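Local coordinates for protein phenylacetate-CoA oxygenase subunit PaaB (Ralstonia eutropha JMP134, PDB 3EGR) that probably serves as a small non-catalytic subunit of the multicomponent oxygenase that epoxidises the ring of phenylacetyl-CoA in phenylacetate degradation, at residues W10-R15 with I53-S58. Sequence-based numbering, arbitrary orientation.
Sequences WEVFVR and IWVVPS. With SCN (thiocyanate ion), chain C.
Strand 53-57 runs antiparallel to strand 9-15, which lies between strands 23-29 and 52-57 in an antiparallel sheet, with helix 33-45 packed on one face and a second subunit on the other. Ile-53 enters on the helix side, where its CG2, anti to the backbone N, lies alongside CG1 of Val-12 at 4.1 Å; both residues also touch Ala-40 of the helix. Trp-54 forms a hydrogen-bonded pair with Phe-13 through two nearly straight bonds, Phe-13 N to Trp-54 O at 2.8 Å (172° at the hydrogen) and Trp-54 N to Phe-13 O at 2.7 Å. Its side chain touches Phe-13 by CB alone, and the indole leads away to stack on His-22 and to meet His-24 of the second subunit edge-to-face. The Phe-13 ring stacks on Phe-13 of that subunit, while Trp-54 and Val-55 pair with one of its strands, so the sheet continues across the interface. Val-55, in a non-hydrogen-bonded pair with Val-12, points to the helix face and brings CG1 beside Val-12 CG2. Val-56 makes the next hydrogen-bonded pair, with Glu-11, and sends CG2 obliquely to CE1 of Phe-13 at 3.8 Å. Pro-57 lies over one face of the Trp-10 indole, its CA 3.7 Å above the ring plane and toward the rim, and Trp-10 CZ3 comes to 3.5 Å from Pro-57 CD; Trp-10 NE1 is hydrogen-bonded to the carbonyl O of Ala-30. Ser-58 turns out of the strand near the carboxylate of Glu-11, whose OE1 is hydrogen-bonded to His-24 NE2 and Ser-27 OG of its own chain. A thiocyanate, probably from the crystallisation liquor, sits next to this carboxylate. Ser-58 OG has two weak options for its single proton, unsettled between Glu-11 OE2 at 3.1 Å and the thiocyanate N at 3.3 Å.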
loop_
_atom_site.group_PDB
_atom_site.type_symbol
_atom_site.label_atom_id
_atom_site.label_comp_id
_atom_site.label_asym_id
_atom_site.label_seq_id
_atom_site.Cartn_x
_atom_site.Cartn_y
_atom_site.Cartn_z
ATOM N N TRP A 10 -0.195 -10.416 5.724
ATOM C CA TRP A 10 0.819 -10.190 4.681
ATOM C C TRP A 10 0.830 -11.380 3.753
ATOM O O TRP A 10 0.678 -12.520 4.195
ATOM C CB TRP A 10 2.216 -10.028 5.293
ATOM C CG TRP A 10 2.281 -8.891 6.283
ATOM C CD1 TRP A 10 1.794 -8.905 7.549
ATOM C CD2 TRP A 10 2.834 -7.580 6.078
ATOM N NE1 TRP A 10 2.000 -7.695 8.143
ATOM C CE2 TRP A 10 2.630 -6.859 7.261
ATOM C CE3 TRP A 10 3.484 -6.951 5.012
ATOM C CZ2 TRP A 10 3.050 -5.533 7.418
ATOM C CZ3 TRP A 10 3.899 -5.616 5.171
ATOM C CH2 TRP A 10 3.689 -4.938 6.368
ATOM N N GLU A 11 0.968 -11.128 2.461
ATOM C CA GLU A 11 1.197 -12.211 1.525
ATOM C C GLU A 11 2.696 -12.329 1.284
ATOM O O GLU A 11 3.415 -11.317 1.215
ATOM C CB GLU A 11 0.454 -11.976 0.213
ATOM C CG GLU A 11 -1.062 -11.857 0.354
ATOM C CD GLU A 11 -1.693 -13.040 1.040
ATOM O OE1 GLU A 11 -1.180 -14.176 0.923
ATOM O OE2 GLU A 11 -2.727 -12.837 1.694
ATOM N N VAL A 12 3.155 -13.573 1.172
ATOM C CA VAL A 12 4.568 -13.876 1.054
ATOM C C VAL A 12 4.837 -14.511 -0.311
ATOM O O VAL A 12 4.180 -15.481 -0.697
ATOM C CB VAL A 12 4.986 -14.866 2.162
ATOM C CG1 VAL A 12 6.454 -15.271 2.031
ATOM C CG2 VAL A 12 4.713 -14.265 3.521
ATOM N N PHE A 13 5.824 -13.977 -1.022
ATOM C CA PHE A 13 6.256 -14.522 -2.305
ATOM C C PHE A 13 7.738 -14.807 -2.199
ATOM O O PHE A 13 8.484 -13.959 -1.707
ATOM C CB PHE A 13 6.020 -13.517 -3.438
ATOM C CG PHE A 13 4.609 -12.993 -3.506
ATOM C CD1 PHE A 13 4.188 -11.976 -2.666
ATOM C CD2 PHE A 13 3.704 -13.507 -4.413
ATOM C CE1 PHE A 13 2.898 -11.496 -2.724
ATOM C CE2 PHE A 13 2.409 -13.028 -4.469
ATOM C CZ PHE A 13 2.011 -12.025 -3.622
ATOM N N VAL A 14 8.161 -15.982 -2.676
ATOM C CA VAL A 14 9.562 -16.399 -2.613
ATOM C C VAL A 14 10.103 -16.783 -3.990
ATOM O O VAL A 14 9.400 -17.392 -4.796
ATOM C CB VAL A 14 9.735 -17.610 -1.692
ATOM C CG1 VAL A 14 11.123 -18.164 -1.828
ATOM C CG2 VAL A 14 9.451 -17.230 -0.263
ATOM N N ARG A 15 11.352 -16.419 -4.261
ATOM C CA ARG A 15 12.048 -16.919 -5.432
ATOM C C ARG A 15 13.251 -17.684 -4.956
ATOM O O ARG A 15 14.150 -17.110 -4.356
ATOM C CB ARG A 15 12.505 -15.785 -6.332
ATOM C CG ARG A 15 13.170 -16.262 -7.604
ATOM C CD ARG A 15 13.677 -15.093 -8.397
ATOM N NE ARG A 15 14.764 -14.418 -7.692
ATOM C CZ ARG A 15 15.092 -13.135 -7.841
ATOM N NH1 ARG A 15 14.440 -12.337 -8.687
ATOM N NH2 ARG A 15 16.098 -12.641 -7.126
ATOM N N ILE A 53 12.870 -13.084 -0.793
ATOM C CA ILE A 53 11.531 -13.014 -0.203
ATOM C C ILE A 53 10.883 -11.638 -0.418
ATOM O O ILE A 53 11.491 -10.606 -0.163
ATOM C CB ILE A 53 11.560 -13.302 1.336
ATOM C CG1 ILE A 53 12.459 -14.505 1.649
ATOM C CG2 ILE A 53 10.135 -13.528 1.884
ATOM C CD1 ILE A 53 12.631 -14.778 3.155
ATOM N N TRP A 54 9.639 -11.639 -0.880
ATOM C CA TRP A 54 8.810 -10.432 -0.939
ATOM C C TRP A 54 7.617 -10.582 -0.008
ATOM O O TRP A 54 6.911 -11.603 -0.057
ATOM C CB TRP A 54 8.262 -10.200 -2.345
ATOM C CG TRP A 54 9.249 -9.773 -3.372
ATOM C CD1 TRP A 54 10.566 -9.484 -3.177
ATOM C CD2 TRP A 54 8.983 -9.529 -4.759
ATOM N NE1 TRP A 54 11.145 -9.092 -4.362
ATOM C CE2 TRP A 54 10.194 -9.109 -5.349
ATOM C CE3 TRP A 54 7.839 -9.626 -5.562
ATOM C CZ2 TRP A 54 10.299 -8.798 -6.705
ATOM C CZ3 TRP A 54 7.940 -9.307 -6.915
ATOM C CH2 TRP A 54 9.166 -8.907 -7.472
ATOM N N VAL A 55 7.391 -9.565 0.822
ATOM C CA VAL A 55 6.186 -9.481 1.626
ATOM C C VAL A 55 5.373 -8.263 1.202
ATOM O O VAL A 55 5.919 -7.204 0.858
ATOM C CB VAL A 55 6.479 -9.441 3.157
ATOM C CG1 VAL A 55 7.118 -10.755 3.611
ATOM C CG2 VAL A 55 7.322 -8.212 3.555
ATOM N N VAL A 56 4.055 -8.436 1.238
ATOM C CA VAL A 56 3.098 -7.429 0.796
ATOM C C VAL A 56 1.894 -7.478 1.721
ATOM O O VAL A 56 1.323 -8.558 1.942
ATOM C CB VAL A 56 2.596 -7.729 -0.624
ATOM C CG1 VAL A 56 1.804 -6.576 -1.140
ATOM C CG2 VAL A 56 3.769 -8.039 -1.530
ATOM N N PRO A 57 1.505 -6.321 2.284
ATOM C CA PRO A 57 0.273 -6.330 3.045
ATOM C C PRO A 57 -0.870 -6.700 2.119
ATOM O O PRO A 57 -0.919 -6.198 0.990
ATOM C CB PRO A 57 0.138 -4.882 3.538
ATOM C CG PRO A 57 1.107 -4.096 2.807
ATOM C CD PRO A 57 2.144 -4.996 2.262
ATOM N N SER A 58 -1.745 -7.588 2.593
ATOM C CA SER A 58 -2.926 -8.034 1.856
ATOM C C SER A 58 -3.722 -6.896 1.218
ATOM O O SER A 58 -4.148 -6.990 0.069
ATOM C CB SER A 58 -3.855 -8.819 2.791
ATOM O OG SER A 58 -3.363 -10.124 3.039
HETATM S S SCN C . -6.204 -10.907 -2.009
HETATM C C SCN C . -5.207 -11.738 -0.753
HETATM N N SCN C . -4.498 -11.629 0.344
#